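Long-range contacts in glycoside hydrolase, family 11\:clostridium cellulosome enzyme, dockerin type i\:polysaccharide (Clostridium thermocellum, PDB 2C71), which removes acetyl groups from acetylated xylan as a metal-dependent family 4 carbohydrate esterase, probably acting in plant cell-wall degradation: residues A[13-17]-A[42-47]; A[62-66]-A[82-87]. All coordinates share one frame; numbering follows the deposited sequence. Where two conformers were deposited one is given.

Interaction 1: A[13-17]-A[42-47]. With MG (magnesium ion), chain B.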
loop_
_atom_site.group_PDB
_atom_site.type_symbol
_atom_site.label_atom_id
_atom_site.label_comp_id
_atom_site.label_asym_id
_atom_site.label_seq_id
_atom_site.Cartn_x
_atom_site.Cartn_y
_atom_site.Cartn_z
ATOM N N ASP A 13 6.179 -1.490 -2.536
ATOM C CA ASP A 13 7.485 -1.785 -3.157
ATOM C C ASP A 13 7.650 -3.216 -3.663
ATOM O O ASP A 13 8.679 -3.538 -4.281
ATOM C CB ASP A 13 8.718 -1.436 -2.305
ATOM C CG ASP A 13 9.054 0.067 -2.264
ATOM O OD1 ASP A 13 8.258 0.922 -2.728
ATOM O OD2 ASP A 13 10.159 0.374 -1.734
ATOM N N GLY A 14 6.641 -4.065 -3.427
ATOM C CA GLY A 14 6.655 -5.426 -3.909
ATOM C C GLY A 14 5.925 -5.593 -5.237
ATOM O O GLY A 14 5.638 -4.616 -5.924
ATOM N N PRO A 15 5.673 -6.850 -5.653
ATOM C CA PRO A 15 5.826 -8.069 -4.860
ATOM C C PRO A 15 7.210 -8.669 -4.907
ATOM O O PRO A 15 7.913 -8.568 -5.921
ATOM C CB PRO A 15 4.850 -9.030 -5.605
ATOM C CG PRO A 15 4.922 -8.571 -7.034
ATOM C CD PRO A 15 4.944 -7.085 -6.933
ATOM N N ASP A 16 7.553 -9.369 -3.844
ATOM C CA ASP A 16 8.749 -10.221 -3.789
ATOM C C ASP A 16 8.320 -11.555 -3.230
ATOM O O ASP A 16 7.723 -11.610 -2.154
ATOM C CB ASP A 16 9.793 -9.548 -2.899
ATOM C CG ASP A 16 11.099 -10.309 -2.799
ATOM O OD1 ASP A 16 11.185 -11.305 -2.078
ATOM O OD2 ASP A 16 12.046 -9.880 -3.476
ATOM N N ASN A 17 8.543 -12.644 -3.963
ATOM C CA ASN A 17 8.068 -13.957 -3.510
ATOM C C ASN A 17 8.467 -14.256 -2.081
ATOM O O ASN A 17 7.670 -14.820 -1.341
ATOM C CB ASN A 17 8.531 -15.058 -4.416
ATOM C CG ASN A 17 7.820 -15.091 -5.749
ATOM O OD1 ASN A 17 8.480 -15.421 -6.813
ATOM N ND2 ASN A 17 6.566 -14.822 -5.784
ATOM N N ARG A 42 8.056 -5.538 -11.086
ATOM C CA ARG A 42 8.149 -6.738 -10.253
ATOM C C ARG A 42 7.017 -7.729 -10.480
ATOM O O ARG A 42 7.060 -8.817 -9.899
ATOM C CB ARG A 42 8.170 -6.358 -8.779
ATOM C CG ARG A 42 9.556 -5.913 -8.293
ATOM C CD ARG A 42 9.626 -5.808 -6.797
ATOM N NE ARG A 42 10.922 -5.518 -6.210
ATOM C CZ ARG A 42 11.657 -6.393 -5.523
ATOM N NH1 ARG A 42 11.373 -7.681 -5.422
ATOM N NH2 ARG A 42 12.743 -5.959 -4.918
ATOM N N VAL A 43 6.017 -7.376 -11.276
ATOM C CA VAL A 43 4.847 -8.206 -11.495
ATOM C C VAL A 43 5.011 -8.986 -12.789
ATOM O O VAL A 43 4.945 -8.404 -13.881
ATOM C CB VAL A 43 3.567 -7.328 -11.531
ATOM C CG1 VAL A 43 2.345 -8.208 -11.758
ATOM C CG2 VAL A 43 3.393 -6.545 -10.248
ATOM N N ASN A 44 5.210 -10.299 -12.679
ATOM C CA ASN A 44 5.545 -11.118 -13.834
ATOM C C ASN A 44 5.161 -12.568 -13.542
ATOM O O ASN A 44 4.552 -12.847 -12.505
ATOM C CB ASN A 44 7.015 -10.951 -14.229
ATOM C CG ASN A 44 8.013 -11.413 -13.160
ATOM O OD1 ASN A 44 9.186 -11.013 -13.212
ATOM N ND2 ASN A 44 7.608 -12.265 -12.265
ATOM N N ASP A 45 5.422 -13.468 -14.478
ATOM C CA ASP A 45 5.013 -14.838 -14.251
ATOM C C ASP A 45 5.438 -15.147 -12.826
ATOM O O ASP A 45 4.619 -15.515 -11.984
ATOM C CB ASP A 45 5.696 -15.780 -15.245
ATOM C CG ASP A 45 4.916 -15.922 -16.539
ATOM O OD1 ASP A 45 4.115 -15.016 -16.853
ATOM O OD2 ASP A 45 5.102 -16.938 -17.240
ATOM N N SER A 46 6.769 -14.985 -12.571
ATOM C CA SER A 46 7.410 -15.445 -11.325
ATOM C C SER A 46 6.600 -15.055 -10.100
ATOM O O SER A 46 6.568 -15.802 -9.122
ATOM C CB SER A 46 8.860 -14.945 -11.175
ATOM O OG SER A 46 9.428 -15.467 -9.970
ATOM N N THR A 47 5.993 -13.875 -10.136
ATOM C CA THR A 47 5.236 -13.327 -9.014
ATOM C C THR A 47 3.712 -13.399 -9.183
ATOM O O THR A 47 2.974 -12.914 -8.337
ATOM C CB THR A 47 5.684 -11.906 -8.667
ATOM O OG1 THR A 47 5.526 -11.111 -9.829
ATOM C CG2 THR A 47 7.126 -11.874 -8.148
HETATM MG MG MG B . 8.247 3.028 -2.735
HETATM O O HOH W 1 10.160 3.014 -1.917
HETATM O O HOH W 2 10.149 -9.616 -7.140
HETATM O O HOH W 3 14.035 -7.956 -3.247
HETATM O O HOH W 4 7.499 3.191 -0.842
HETATM O O HOH W 5 9.137 3.277 -4.558
HETATM O O HOH W 6 8.161 5.212 -2.587
#
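Pro-15 of the loop after strand 6-12 packs against Arg-42, Val-43 and Thr-47, at and just before the start of helix 45-56. This joins two beta-alpha connections of the NodB-homology fold of polysaccharide deacetylases. The close-packed part is the proline ring, which follows a cis peptide bond. Pro-15 CD lies 3.7 Å from Val-43 CG2, the two side chains crossing at about a right angle, while Pro-15 CG meets Thr-47 CB at 3.8 Å. Val-38, Ile-50 and Ile-51 add further apolar contacts to the ring. The threonine is itself fixed, since Thr-47 OG1 donates to a lone pair of Arg-42 O (2.8 Å) and accepts from Asn-44 N.

Toward solvent the contact becomes polar and water-mediated. The extended chain of Arg-42 runs past Pro-15, bringing Arg-42 CD to 3.4 Å from Pro-15 O, and Arg-42 NE is held by Tyr-68 OH. One water bridges Arg-42 NH1 and Pro-15 O; another links Arg-42 NH2 to Asp-16 OD2. The Asp-16 carboxylate also caps helix 17-30 through OD1, which accepts from Leu-19 N. At the far end of the loop, Asp-13 OD1 binds the magnesium ion at 2.1 Å. The salt bridge from Arg-42 NH1 to Asp-16 OD2 spans 3.0 Å and is bent (145° at the hydrogen), reaching the anti lone pair with the two planes 54° apart.

Interaction 2: A[62-66]-A[82-87]. With MG (magnesium ion), chain B.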
loop_
_atom_site.group_PDB
_atom_site.type_symbol
_atom_site.label_atom_id
_atom_site.label_comp_id
_atom_site.label_asym_id
_atom_site.label_seq_id
_atom_site.Cartn_x
_atom_site.Cartn_y
_atom_site.Cartn_z
ATOM N N GLY A 62 -3.077 -1.924 -5.202
ATOM C CA GLY A 62 -2.988 -0.621 -5.819
ATOM C C GLY A 62 -1.700 -0.458 -6.612
ATOM O O GLY A 62 -0.888 -1.367 -6.745
ATOM N N ASN A 63 -1.547 0.743 -7.194
ATOM C CA ASN A 63 -0.497 1.020 -8.174
ATOM C C ASN A 63 0.596 1.889 -7.535
ATOM O O ASN A 63 0.279 2.979 -7.030
ATOM C CB ASN A 63 -1.172 1.731 -9.358
ATOM C CG ASN A 63 -0.331 1.913 -10.573
ATOM O OD1 ASN A 63 0.844 2.312 -10.505
ATOM N ND2 ASN A 63 -0.919 1.679 -11.755
ATOM N N HIS A 64 1.863 1.420 -7.545
ATOM C CA HIS A 64 2.990 2.229 -7.056
ATOM C C HIS A 64 3.946 2.527 -8.240
ATOM O O HIS A 64 5.164 2.702 -8.031
ATOM C CB HIS A 64 3.718 1.445 -5.945
ATOM C CG HIS A 64 4.665 2.246 -5.085
ATOM N ND1 HIS A 64 4.440 3.559 -4.709
ATOM C CD2 HIS A 64 5.808 1.867 -4.446
ATOM C CE1 HIS A 64 5.438 3.968 -3.928
ATOM N NE2 HIS A 64 6.271 2.956 -3.742
ATOM N N SER A 65 3.384 2.593 -9.455
ATOM C CA SER A 65 4.138 2.900 -10.678
ATOM C C SER A 65 4.923 1.717 -11.225
ATOM O O SER A 65 5.028 0.675 -10.553
ATOM C CB SER A 65 5.065 4.116 -10.523
ATOM O OG SER A 65 6.417 3.744 -10.232
ATOM N N TRP A 66 5.475 1.894 -12.434
ATOM C CA TRP A 66 6.244 0.824 -13.063
ATOM C C TRP A 66 7.571 0.554 -12.351
ATOM O O TRP A 66 8.086 -0.576 -12.426
ATOM C CB TRP A 66 6.485 1.150 -14.546
ATOM C CG TRP A 66 7.166 0.056 -15.289
ATOM C CD1 TRP A 66 8.466 0.028 -15.697
ATOM C CD2 TRP A 66 6.587 -1.175 -15.707
ATOM N NE1 TRP A 66 8.734 -1.163 -16.344
ATOM C CE2 TRP A 66 7.593 -1.920 -16.354
ATOM C CE3 TRP A 66 5.313 -1.723 -15.592
ATOM C CZ2 TRP A 66 7.347 -3.206 -16.874
ATOM C CZ3 TRP A 66 5.080 -2.991 -16.099
ATOM C CH2 TRP A 66 6.087 -3.710 -16.736
ATOM N N SER A 82 3.859 4.596 -17.400
ATOM C CA SER A 82 4.194 3.926 -16.140
ATOM C C SER A 82 2.947 3.373 -15.461
ATOM O O SER A 82 2.914 2.230 -14.977
ATOM C CB SER A 82 4.912 4.909 -15.254
ATOM O OG SER A 82 5.248 4.362 -14.011
ATOM N N ILE A 83 1.910 4.206 -15.374
ATOM C CA ILE A 83 0.685 3.804 -14.700
ATOM C C ILE A 83 -0.084 2.721 -15.482
ATOM O O ILE A 83 -0.622 1.781 -14.866
ATOM C CB ILE A 83 -0.201 5.030 -14.320
ATOM C CG1 ILE A 83 0.236 5.630 -12.941
ATOM C CG2 ILE A 83 -1.730 4.625 -14.316
ATOM C CD1 ILE A 83 1.645 6.019 -12.784
ATOM N N ALA A 84 -0.191 2.857 -16.819
ATOM C CA ALA A 84 -0.942 1.903 -17.651
ATOM C C ALA A 84 -0.265 0.559 -17.702
ATOM O O ALA A 84 -0.935 -0.484 -17.618
ATOM C CB ALA A 84 -1.143 2.457 -19.064
ATOM N N ASP A 85 1.048 0.550 -17.832
ATOM C CA ASP A 85 1.758 -0.715 -17.935
ATOM C C ASP A 85 1.634 -1.500 -16.614
ATOM O O ASP A 85 1.513 -2.714 -16.613
ATOM C CB ASP A 85 3.220 -0.489 -18.306
ATOM C CG ASP A 85 3.455 -0.064 -19.728
ATOM O OD1 ASP A 85 2.473 0.017 -20.508
ATOM O OD2 ASP A 85 4.633 0.201 -20.083
ATOM N N THR A 86 1.641 -0.776 -15.496
ATOM C CA THR A 86 1.454 -1.394 -14.165
ATOM C C THR A 86 0.045 -1.982 -14.023
ATOM O O THR A 86 -0.145 -3.109 -13.589
ATOM C CB THR A 86 1.829 -0.405 -13.078
ATOM O OG1 THR A 86 3.207 0.001 -13.240
ATOM C CG2 THR A 86 1.668 -1.006 -11.691
ATOM N N ASN A 87 -0.961 -1.177 -14.407
ATOM C CA ASN A 87 -2.317 -1.691 -14.354
ATOM C C ASN A 87 -2.466 -2.965 -15.200
ATOM O O ASN A 87 -3.184 -3.890 -14.828
ATOM C CB ASN A 87 -3.318 -0.661 -14.823
ATOM C CG ASN A 87 -3.549 0.477 -13.852
ATOM O OD1 ASN A 87 -3.256 0.408 -12.662
ATOM N ND2 ASN A 87 -4.100 1.587 -14.403
HETATM MG MG MG B . 8.247 3.028 -2.735
HETATM O O HOH W 4 7.499 3.191 -0.842
HETATM O O HOH W 5 9.137 3.277 -4.558
HETATM O O HOH W 1 10.160 3.014 -1.917
HETATM O O HOH W 6 8.161 5.212 -2.587
#
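The metal-binding turn at the end of strand 60-63 rests on helix 76-94, where Asn-63, Ser-65 and Trp-66 meet Ser-82, Ile-83, Asp-85, Thr-86 and Asn-87. The Asn-63 amide reaches the helix because chi1 (-170°) swings CG opposite the backbone N; Asn-63 ND2 then donates to Asn-87 OD1 at 2.8 Å and to Ile-83 O at 3.1 Å. Both acceptors lie near the plane of the Asn-63 amide, but the bonds arrive differently: ND2 meets a lone pair of Ile-83 O in the carbonyl plane, yet stands above that of Asn-87, the two amides being almost perpendicular (86°). Ile-83 O also takes the helical bond from Asn-87 N.

Asn-63 OD1 accepts from Ser-65 N at 2.8 Å, an Asx turn that shapes the chain around His-64. The side chain of His-64 leaves the backbone away from the helix; His-64 NE2 binds the magnesium ion at 2.2 Å while ND1 donates to Arg-102 O. Beyond the turn, Trp-66 N gives a nearly straight bond (173°) to Ser-82 OG at 2.9 Å. Thr-86 OG1 donates to Ser-82 O and lies at the edge of the indole, 3.6 Å from Trp-66 CE3; Asp-85 CB approaches the same ring carbon at 3.6 Å.

How the interactions relate
Interactions 1 and 2 follow one another along the chain and meet at the magnesium ion, where Asp-13 and His-64 are joined by four waters that complete the same site. Both are partly buried. Interaction 1 sets one loop against the loop and first turn leading into helix 45-56, whereas interaction 2 sets a turn against the body of helix 76-94. In 13-17/42-47 the buried side is apolar, built round a proline, and a charged pair with bridging waters occupies the solvent side. In 62-66/82-87 the buried side is itself polar, an asparagine amide bonded to the helix, while an indole packs toward the surface. Helix 76-94 connects them further: Val-43 of interaction 1 touches its Val-89 and Tyr-93.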